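Long-range contacts in acetyltransferase, GNAT family (Streptococcus pneumoniae, PDB 2ATR), which is of unknown function but, as a member of the GNAT family, probably transfers an acetyl group from acetyl-coenzyme A to an unidentified acceptor: residues M1-L12 against L38-D49; V15-G23 against Q70-Y78. All coordinates share one frame; numbering follows the deposited sequence.

Contact 1: residues M1-L12 against L38-D49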
loop_
_atom_site.group_PDB
_atom_site.type_symbol
_atom_site.label_atom_id
_atom_site.label_comp_id
_atom_site.label_asym_id
_atom_site.label_seq_id
_atom_site.Cartn_x
_atom_site.Cartn_y
_atom_site.Cartn_z
HETATM N N MSE A 1 -18.644 -6.145 -9.080
HETATM C CA MSE A 1 -18.850 -5.569 -7.720
HETATM C C MSE A 1 -17.808 -4.492 -7.394
HETATM O O MSE A 1 -18.172 -3.329 -7.139
HETATM C CB MSE A 1 -18.825 -6.671 -6.670
HETATM C CG MSE A 1 -19.888 -6.485 -5.589
HETATM SE SE MSE A 1 -19.616 -7.938 -4.288
HETATM C CE MSE A 1 -21.004 -9.420 -5.008
ATOM N N ILE A 2 -16.521 -4.865 -7.413
ATOM C CA ILE A 2 -15.453 -3.909 -7.041
ATOM C C ILE A 2 -14.694 -3.299 -8.215
ATOM O O ILE A 2 -14.290 -3.985 -9.127
ATOM C CB ILE A 2 -14.458 -4.450 -5.950
ATOM C CG1 ILE A 2 -15.122 -4.423 -4.557
ATOM C CG2 ILE A 2 -13.210 -3.582 -5.884
ATOM C CD1 ILE A 2 -15.791 -5.683 -4.183
ATOM N N THR A 3 -14.511 -1.997 -8.141
ATOM C CA THR A 3 -13.830 -1.227 -9.137
ATOM C C THR A 3 -12.452 -0.859 -8.606
ATOM O O THR A 3 -12.302 -0.432 -7.468
ATOM C CB THR A 3 -14.628 0.071 -9.458
ATOM O OG1 THR A 3 -15.929 -0.297 -9.920
ATOM C CG2 THR A 3 -13.954 0.869 -10.530
ATOM N N ILE A 4 -11.455 -1.034 -9.444
ATOM C CA ILE A 4 -10.114 -0.549 -9.115
ATOM C C ILE A 4 -9.857 0.626 -10.038
ATOM O O ILE A 4 -9.843 0.462 -11.280
ATOM C CB ILE A 4 -9.029 -1.654 -9.227
ATOM C CG1 ILE A 4 -9.411 -2.953 -8.448
ATOM C CG2 ILE A 4 -7.603 -1.096 -8.924
ATOM C CD1 ILE A 4 -9.602 -2.851 -6.900
ATOM N N LYS A 5 -9.689 1.798 -9.420
ATOM C CA LYS A 5 -9.508 3.066 -10.122
ATOM C C LYS A 5 -8.249 3.821 -9.705
ATOM O O LYS A 5 -8.017 4.099 -8.500
ATOM C CB LYS A 5 -10.749 3.962 -9.977
ATOM C CG LYS A 5 -11.750 3.752 -11.123
ATOM C CD LYS A 5 -13.086 4.499 -10.906
ATOM C CE LYS A 5 -14.086 4.246 -12.082
ATOM N NZ LYS A 5 -14.144 5.373 -13.060
ATOM N N LYS A 6 -7.419 4.108 -10.715
ATOM C CA LYS A 6 -6.293 5.010 -10.586
ATOM C C LYS A 6 -6.760 6.407 -10.298
ATOM O O LYS A 6 -7.654 6.920 -10.966
ATOM C CB LYS A 6 -5.460 5.042 -11.870
ATOM C CG LYS A 6 -4.100 5.586 -11.639
ATOM C CD LYS A 6 -3.236 5.345 -12.877
ATOM C CE LYS A 6 -1.866 5.947 -12.701
ATOM N NZ LYS A 6 -1.943 7.387 -12.374
ATOM N N GLN A 7 -6.071 7.037 -9.352
ATOM C CA GLN A 7 -6.381 8.364 -8.842
ATOM C C GLN A 7 -5.245 9.346 -9.079
ATOM O O GLN A 7 -4.089 9.028 -8.774
ATOM C CB GLN A 7 -6.569 8.235 -7.336
ATOM C CG GLN A 7 -7.615 9.110 -6.779
ATOM C CD GLN A 7 -9.022 8.666 -7.121
ATOM O OE1 GLN A 7 -9.958 9.469 -7.014
ATOM N NE2 GLN A 7 -9.190 7.392 -7.520
ATOM N N GLU A 8 -5.557 10.535 -9.598
ATOM C CA GLU A 8 -4.554 11.583 -9.805
ATOM C C GLU A 8 -4.499 12.582 -8.625
ATOM O O GLU A 8 -3.439 12.879 -8.091
ATOM C CB GLU A 8 -4.781 12.299 -11.148
ATOM C CG GLU A 8 -6.202 12.128 -11.732
ATOM C CD GLU A 8 -6.289 12.581 -13.187
ATOM O OE1 GLU A 8 -5.436 12.139 -14.009
ATOM O OE2 GLU A 8 -7.213 13.375 -13.509
ATOM N N ILE A 9 -5.650 13.079 -8.211
ATOM C CA ILE A 9 -5.730 13.843 -6.974
ATOM C C ILE A 9 -6.548 13.071 -5.930
ATOM O O ILE A 9 -7.705 12.672 -6.171
ATOM C CB ILE A 9 -6.297 15.266 -7.192
ATOM C CG1 ILE A 9 -5.490 16.041 -8.245
ATOM C CG2 ILE A 9 -6.327 16.056 -5.863
ATOM C CD1 ILE A 9 -6.324 17.193 -8.940
ATOM N N VAL A 10 -5.931 12.835 -4.773
ATOM C CA VAL A 10 -6.639 12.218 -3.663
ATOM C C VAL A 10 -6.562 13.175 -2.504
ATOM O O VAL A 10 -5.463 13.508 -2.027
ATOM C CB VAL A 10 -6.074 10.845 -3.239
ATOM C CG1 VAL A 10 -6.981 10.177 -2.152
ATOM C CG2 VAL A 10 -5.960 9.949 -4.408
ATOM N N LYS A 11 -7.745 13.624 -2.090
ATOM C CA LYS A 11 -7.927 14.484 -0.921
ATOM C C LYS A 11 -8.166 13.594 0.294
ATOM O O LYS A 11 -8.830 12.573 0.196
ATOM C CB LYS A 11 -9.115 15.450 -1.135
ATOM C CG LYS A 11 -8.790 16.719 -1.980
ATOM C CD LYS A 11 -10.033 17.664 -2.128
ATOM C CE LYS A 11 -11.229 16.949 -2.798
ATOM N NZ LYS A 11 -12.575 17.486 -2.408
ATOM N N LEU A 12 -7.607 13.987 1.436
ATOM C CA LEU A 12 -7.655 13.167 2.642
ATOM C C LEU A 12 -9.091 12.844 3.126
ATOM O O LEU A 12 -9.385 11.696 3.502
ATOM C CB LEU A 12 -6.799 13.822 3.731
ATOM C CG LEU A 12 -6.767 13.305 5.175
ATOM C CD1 LEU A 12 -6.492 11.818 5.275
ATOM C CD2 LEU A 12 -5.701 14.074 5.912
ATOM N N LEU A 38 -0.037 12.474 0.409
ATOM C CA LEU A 38 -0.939 12.139 -0.679
ATOM C C LEU A 38 -0.628 12.879 -1.979
ATOM O O LEU A 38 -0.927 12.372 -3.058
ATOM C CB LEU A 38 -2.407 12.353 -0.259
ATOM C CG LEU A 38 -2.971 11.417 0.799
ATOM C CD1 LEU A 38 -4.334 11.937 1.312
ATOM C CD2 LEU A 38 -3.130 10.009 0.222
ATOM N N SER A 39 -0.018 14.056 -1.879
ATOM C CA SER A 39 0.377 14.836 -3.060
ATOM C C SER A 39 1.729 14.445 -3.612
ATOM O O SER A 39 2.087 14.888 -4.701
ATOM C CB SER A 39 0.484 16.337 -2.713
ATOM O OG SER A 39 -0.807 16.903 -2.675
ATOM N N HIS A 40 2.494 13.659 -2.856
ATOM C CA HIS A 40 3.917 13.417 -3.189
ATOM C C HIS A 40 4.212 11.924 -3.370
ATOM O O HIS A 40 5.325 11.445 -3.099
ATOM C CB HIS A 40 4.823 14.038 -2.118
ATOM C CG HIS A 40 4.646 15.518 -1.970
ATOM N ND1 HIS A 40 5.169 16.425 -2.869
ATOM C CD2 HIS A 40 3.953 16.247 -1.062
ATOM C CE1 HIS A 40 4.843 17.648 -2.499
ATOM N NE2 HIS A 40 4.097 17.569 -1.409
ATOM N N SER A 41 3.191 11.196 -3.789
ATOM C CA SER A 41 3.291 9.773 -3.974
ATOM C C SER A 41 3.475 9.526 -5.459
ATOM O O SER A 41 3.247 10.417 -6.258
ATOM C CB SER A 41 2.024 9.082 -3.484
ATOM O OG SER A 41 1.816 9.423 -2.117
ATOM N N LEU A 42 3.884 8.314 -5.802
ATOM C CA LEU A 42 4.081 7.916 -7.194
ATOM C C LEU A 42 2.715 7.614 -7.824
ATOM O O LEU A 42 2.434 8.022 -8.958
ATOM C CB LEU A 42 4.965 6.668 -7.276
ATOM C CG LEU A 42 6.470 6.804 -7.052
ATOM C CD1 LEU A 42 7.036 5.404 -6.849
ATOM C CD2 LEU A 42 7.155 7.495 -8.270
ATOM N N VAL A 43 1.887 6.901 -7.077
ATOM C CA VAL A 43 0.623 6.404 -7.575
ATOM C C VAL A 43 -0.320 6.079 -6.427
ATOM O O VAL A 43 0.113 5.633 -5.373
ATOM C CB VAL A 43 0.812 5.178 -8.496
ATOM C CG1 VAL A 43 0.710 3.885 -7.741
ATOM C CG2 VAL A 43 -0.149 5.215 -9.636
ATOM N N ILE A 44 -1.609 6.312 -6.649
ATOM C CA ILE A 44 -2.666 5.824 -5.768
ATOM C C ILE A 44 -3.791 5.174 -6.553
ATOM O O ILE A 44 -4.276 5.742 -7.508
ATOM C CB ILE A 44 -3.217 6.958 -4.897
ATOM C CG1 ILE A 44 -2.129 7.532 -4.004
ATOM C CG2 ILE A 44 -4.390 6.483 -4.078
ATOM C CD1 ILE A 44 -2.413 8.910 -3.536
ATOM N N TYR A 45 -4.193 3.984 -6.136
ATOM C CA TYR A 45 -5.415 3.355 -6.623
ATOM C C TYR A 45 -6.425 3.205 -5.485
ATOM O O TYR A 45 -6.040 2.942 -4.358
ATOM C CB TYR A 45 -5.113 1.983 -7.243
ATOM C CG TYR A 45 -4.412 2.029 -8.590
ATOM C CD1 TYR A 45 -5.075 1.683 -9.748
ATOM C CD2 TYR A 45 -3.093 2.416 -8.694
ATOM C CE1 TYR A 45 -4.454 1.731 -10.953
ATOM C CE2 TYR A 45 -2.465 2.468 -9.890
ATOM C CZ TYR A 45 -3.145 2.125 -11.025
ATOM O OH TYR A 45 -2.507 2.167 -12.230
ATOM N N LEU A 46 -7.708 3.371 -5.792
ATOM C CA LEU A 46 -8.769 3.078 -4.820
ATOM C C LEU A 46 -9.557 1.861 -5.242
ATOM O O LEU A 46 -9.656 1.578 -6.449
ATOM C CB LEU A 46 -9.734 4.253 -4.653
ATOM C CG LEU A 46 -9.060 5.562 -4.287
ATOM C CD1 LEU A 46 -10.140 6.632 -4.157
ATOM C CD2 LEU A 46 -8.269 5.386 -2.955
ATOM N N ALA A 47 -10.081 1.137 -4.248
ATOM C CA ALA A 47 -11.049 0.084 -4.445
ATOM C C ALA A 47 -12.422 0.665 -4.104
ATOM O O ALA A 47 -12.576 1.319 -3.048
ATOM C CB ALA A 47 -10.747 -1.085 -3.533
ATOM N N LEU A 48 -13.378 0.477 -5.029
ATOM C CA LEU A 48 -14.731 1.065 -4.926
ATOM C C LEU A 48 -15.788 -0.002 -5.024
ATOM O O LEU A 48 -15.747 -0.863 -5.905
ATOM C CB LEU A 48 -14.986 2.092 -6.042
ATOM C CG LEU A 48 -14.576 3.484 -5.552
ATOM C CD1 LEU A 48 -13.180 3.872 -5.978
ATOM C CD2 LEU A 48 -15.584 4.493 -6.037
ATOM N N ASP A 49 -16.761 0.090 -4.139
ATOM C CA ASP A 49 -17.913 -0.779 -4.154
ATOM C C ASP A 49 -19.032 0.195 -4.531
ATOM O O ASP A 49 -19.553 0.930 -3.649
ATOM C CB ASP A 49 -18.149 -1.337 -2.731
ATOM C CG ASP A 49 -19.422 -2.199 -2.647
ATOM O OD1 ASP A 49 -20.027 -2.469 -3.711
ATOM O OD2 ASP A 49 -19.781 -2.634 -1.537
#
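The antiparallel pair of strands 2-7 and 43-49 forms the first two strands of the mixed GNAT sheet, and 2-7 is its outermost strand on that side. Thr3 and Leu48 make a hydrogen-bonded pair through Thr3 N to Leu48 O and Leu48 N to Thr3 O, each 2.8 Å; Lys5 and Leu46 repeat it, and Gln7 N reaches Ile44 O at 2.9 Å. Between them lie the non-hydrogen-bonded pairs Ile4-Ala47 and Lys6-Tyr45, whose side chains share one face, where helix 83-92 covers Ile4, Tyr45 and Ala47. On that face Ile4 splits its branches: CG2 meets Tyr45 CD1 at 3.8 Å, while CD1 turns to Ala47 CB at 4.0 Å. On the other face the carboxamide of Gln7 lies against the end of Leu46, with NE2 3.6 Å from CD1. Beyond the paired strands, Val10 CG2 packs on Ile44 CD1 at 3.8 Å, and Leu38 CD1 sits against the start of helix 12-20 at Leu12. With its CG anti to the backbone N (chi1 -162°), Lys6 lays its aliphatic chain over one face of the Tyr45 ring, a CH-pi contact with CG 4.0 Å from the centroid. The phenol oxygen is hydrogen-bonded to Asn94, and past it the extended lysine chain carries CE to 3.6 Å from Val43 CG2.

Contact 2: residues V15-G23 against Q70-Y78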
loop_
_atom_site.group_PDB
_atom_site.type_symbol
_atom_site.label_atom_id
_atom_site.label_comp_id
_atom_site.label_asym_id
_atom_site.label_seq_id
_atom_site.Cartn_x
_atom_site.Cartn_y
_atom_site.Cartn_z
ATOM N N VAL A 15 -10.529 9.675 1.916
ATOM C CA VAL A 15 -9.898 8.404 2.322
ATOM C C VAL A 15 -9.634 8.252 3.823
ATOM O O VAL A 15 -9.194 7.194 4.263
ATOM C CB VAL A 15 -8.592 8.150 1.576
ATOM C CG1 VAL A 15 -8.899 7.932 0.066
ATOM C CG2 VAL A 15 -7.616 9.314 1.822
ATOM N N LEU A 16 -9.914 9.297 4.589
ATOM C CA LEU A 16 -9.587 9.295 6.028
ATOM C C LEU A 16 -10.262 8.160 6.751
ATOM O O LEU A 16 -9.664 7.551 7.638
ATOM C CB LEU A 16 -9.925 10.630 6.683
ATOM C CG LEU A 16 -9.446 10.847 8.132
ATOM C CD1 LEU A 16 -7.936 10.773 8.262
ATOM C CD2 LEU A 16 -9.968 12.182 8.642
ATOM N N HIS A 17 -11.493 7.843 6.366
ATOM C CA HIS A 17 -12.180 6.660 6.914
ATOM C C HIS A 17 -11.375 5.355 6.773
ATOM O O HIS A 17 -11.447 4.466 7.613
ATOM C CB HIS A 17 -13.610 6.513 6.326
ATOM C CG HIS A 17 -13.643 6.098 4.885
ATOM N ND1 HIS A 17 -13.280 6.949 3.871
ATOM C CD2 HIS A 17 -14.030 4.939 4.296
ATOM C CE1 HIS A 17 -13.385 6.312 2.718
ATOM N NE2 HIS A 17 -13.852 5.096 2.949
ATOM N N LEU A 18 -10.603 5.222 5.697
ATOM C CA LEU A 18 -9.776 4.009 5.528
ATOM C C LEU A 18 -8.632 3.953 6.592
ATOM O O LEU A 18 -8.411 2.937 7.217
ATOM C CB LEU A 18 -9.168 3.995 4.124
ATOM C CG LEU A 18 -10.097 3.869 2.910
ATOM C CD1 LEU A 18 -9.275 3.828 1.618
ATOM C CD2 LEU A 18 -10.918 2.662 3.046
ATOM N N TYR A 19 -7.913 5.052 6.737
ATOM C CA TYR A 19 -6.824 5.165 7.737
ATOM C C TYR A 19 -7.379 5.052 9.170
ATOM O O TYR A 19 -6.838 4.273 9.973
ATOM C CB TYR A 19 -6.020 6.442 7.540
ATOM C CG TYR A 19 -5.256 6.479 6.242
ATOM C CD1 TYR A 19 -3.955 5.925 6.138
ATOM C CD2 TYR A 19 -5.824 7.070 5.100
ATOM C CE1 TYR A 19 -3.243 5.963 4.910
ATOM C CE2 TYR A 19 -5.131 7.104 3.897
ATOM C CZ TYR A 19 -3.839 6.545 3.805
ATOM O OH TYR A 19 -3.193 6.609 2.595
ATOM N N GLN A 20 -8.470 5.774 9.473
ATOM C CA GLN A 20 -9.249 5.518 10.724
ATOM C C GLN A 20 -9.545 4.037 10.924
ATOM O O GLN A 20 -9.362 3.506 12.008
ATOM C CB GLN A 20 -10.565 6.335 10.770
ATOM C CG GLN A 20 -10.325 7.778 11.112
ATOM C CD GLN A 20 -11.455 8.756 10.749
ATOM O OE1 GLN A 20 -12.396 8.448 10.010
ATOM N NE2 GLN A 20 -11.315 9.983 11.240
ATOM N N ALA A 21 -9.981 3.358 9.873
ATOM C CA ALA A 21 -10.331 1.939 9.955
ATOM C C ALA A 21 -9.163 1.072 10.384
ATOM O O ALA A 21 -9.327 -0.146 10.610
ATOM C CB ALA A 21 -10.854 1.466 8.620
ATOM N N VAL A 22 -7.975 1.670 10.453
ATOM C CA VAL A 22 -6.797 0.911 10.869
ATOM C C VAL A 22 -5.909 1.349 12.096
ATOM O O VAL A 22 -4.879 0.715 12.280
ATOM C CB VAL A 22 -5.887 0.452 9.645
ATOM C CG1 VAL A 22 -6.636 -0.483 8.692
ATOM C CG2 VAL A 22 -5.286 1.615 8.924
ATOM N N GLY A 23 -6.177 2.438 12.858
ATOM C CA GLY A 23 -6.173 3.863 12.390
ATOM C C GLY A 23 -4.664 4.242 12.461
ATOM O O GLY A 23 -3.906 3.841 11.541
ATOM N N GLN A 70 3.683 1.733 0.252
ATOM C CA GLN A 70 3.615 2.489 1.506
ATOM C C GLN A 70 2.316 2.219 2.295
ATOM O O GLN A 70 2.368 1.871 3.489
ATOM C CB GLN A 70 3.829 3.961 1.211
ATOM C CG GLN A 70 3.669 4.919 2.409
ATOM C CD GLN A 70 4.577 4.547 3.594
ATOM O OE1 GLN A 70 5.635 3.960 3.417
ATOM N NE2 GLN A 70 4.127 4.845 4.797
ATOM N N ASP A 71 1.158 2.331 1.649
ATOM C CA ASP A 71 -0.139 2.004 2.310
ATOM C C ASP A 71 -0.832 0.967 1.475
ATOM O O ASP A 71 -0.871 1.081 0.227
ATOM C CB ASP A 71 -1.099 3.223 2.454
ATOM C CG ASP A 71 -0.508 4.381 3.240
ATOM O OD1 ASP A 71 0.227 4.165 4.238
ATOM O OD2 ASP A 71 -0.814 5.535 2.873
ATOM N N LEU A 72 -1.325 -0.074 2.121
ATOM C CA LEU A 72 -2.276 -0.989 1.517
ATOM C C LEU A 72 -3.411 -1.240 2.519
ATOM O O LEU A 72 -3.199 -1.868 3.579
ATOM C CB LEU A 72 -1.634 -2.315 1.129
ATOM C CG LEU A 72 -2.524 -3.365 0.449
ATOM C CD1 LEU A 72 -3.138 -2.797 -0.853
ATOM C CD2 LEU A 72 -1.759 -4.661 0.143
ATOM N N ILE A 73 -4.596 -0.750 2.194
ATOM C CA ILE A 73 -5.709 -0.796 3.150
ATOM C C ILE A 73 -6.916 -1.336 2.438
ATOM O O ILE A 73 -7.238 -0.867 1.347
ATOM C CB ILE A 73 -6.070 0.606 3.722
ATOM C CG1 ILE A 73 -4.883 1.204 4.465
ATOM C CG2 ILE A 73 -7.282 0.513 4.663
ATOM C CD1 ILE A 73 -5.041 2.640 4.815
ATOM N N VAL A 74 -7.537 -2.360 3.018
ATOM C CA VAL A 74 -8.909 -2.731 2.694
ATOM C C VAL A 74 -9.730 -2.653 4.018
ATOM O O VAL A 74 -9.231 -3.018 5.111
ATOM C CB VAL A 74 -9.017 -4.124 2.082
ATOM C CG1 VAL A 74 -10.488 -4.428 1.691
ATOM C CG2 VAL A 74 -8.151 -4.250 0.848
ATOM N N LEU A 75 -10.949 -2.114 3.937
ATOM C CA LEU A 75 -11.876 -2.217 5.102
ATOM C C LEU A 75 -11.971 -3.644 5.562
ATOM O O LEU A 75 -12.221 -4.559 4.740
ATOM C CB LEU A 75 -13.277 -1.682 4.798
ATOM C CG LEU A 75 -13.351 -0.195 4.534
ATOM C CD1 LEU A 75 -14.786 0.198 4.013
ATOM C CD2 LEU A 75 -12.933 0.647 5.794
ATOM N N PRO A 76 -11.706 -3.857 6.880
ATOM C CA PRO A 76 -11.604 -5.171 7.460
ATOM C C PRO A 76 -12.891 -5.875 7.296
ATOM O O PRO A 76 -12.948 -7.060 7.526
ATOM C CB PRO A 76 -11.302 -4.896 8.956
ATOM C CG PRO A 76 -10.674 -3.561 8.956
ATOM C CD PRO A 76 -11.430 -2.802 7.885
ATOM N N SER A 77 -13.925 -5.147 6.852
ATOM C CA SER A 77 -15.238 -5.757 6.648
ATOM C C SER A 77 -15.363 -6.445 5.273
ATOM O O SER A 77 -16.146 -7.393 5.146
ATOM C CB SER A 77 -16.411 -4.799 7.020
ATOM O OG SER A 77 -16.243 -3.480 6.581
ATOM N N TYR A 78 -14.588 -5.974 4.278
ATOM C CA TYR A 78 -14.406 -6.615 2.959
ATOM C C TYR A 78 -13.219 -7.576 3.124
ATOM O O TYR A 78 -12.996 -8.079 4.237
ATOM C CB TYR A 78 -14.150 -5.553 1.842
ATOM C CG TYR A 78 -15.380 -4.681 1.516
ATOM C CD1 TYR A 78 -16.103 -4.876 0.344
ATOM C CD2 TYR A 78 -15.827 -3.698 2.415
ATOM C CE1 TYR A 78 -17.238 -4.131 0.062
ATOM C CE2 TYR A 78 -16.940 -2.920 2.138
ATOM C CZ TYR A 78 -17.667 -3.153 0.966
ATOM O OH TYR A 78 -18.790 -2.395 0.685
#
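Helix 15-20 lies across strand 70-74 at 90°, their axes 8.6 Å apart, as the first helix of a GNAT domain packed on one face of the central sheet; helices 83-92 and 109-117 cover Leu72 on the reverse face. The tight part centres on Ile73, which points at the helix and is buried between Leu18, Tyr19 and Val22. Its two branches divide the work. CD1 stands over one face of the Tyr19 ring, 3.9 Å from the centroid and 20° off the normal, a CH-pi contact; CG2, anti to the backbone N, lies beneath the helix backbone, 3.7 Å from Leu18 O and 4.0 Å from Leu18 CB. Farther along, Leu75 CD2 touches both Leu18 of the helix and Ala21 after it, 4.0 Å from Leu18 CD2 and 3.6 Å from Ala21 CB, the two leucines crossing at about a right angle.

The packing thins at Val22 and Pro76, both exposed. Val22 reaches Ile73 CG2 with CG1 at 4.2 Å, and Pro76, in the turn after the strand, merely brushes Ala21 through its ring carbons.

Polar chemistry is concentrated at the other end, where Tyr19 OH donates to Asp71 OD2 at 2.6 Å. The carboxylate is turned 80° against the ring and is met from above its own plane. The same OD2 forms a salt bridge with Arg58 of strand 52-61, whose backbone pairs with Gln70 and Asp71 in a classic beta bulge. One carboxylate oxygen thus takes the phenol hydroxyl and pairs with a guanidinium, which links the helix to two adjacent strands and restrains the Asp71 carboxylate.

Both contacts belong to one sheet, with centres about 13 Å apart: contact 1 supplies its first two strands, and contact 2 sets the helix that follows strand 2-7 against its fourth. The segments alternate along the chain; in the sheet, strand 52-61 separates strand 43-49 from strand 66-74. Val15 bridges the contacts, its CG1 3.7 Å from Val10 CG1 and 4.0 Å from Leu46 CD2, while Leu38 CD2 lies 4.1 Å from Tyr19 OH. At the C-terminal ends of segments 38-49 and 70-78, Asp49 OD2 and Tyr78 OH, 2.4 Å apart, probably share a hydrogen bond. In GNAT enzymes acetyl-coenzyme A generally binds where the fourth and fifth strands splay apart, here probably 66-74 and 100-102.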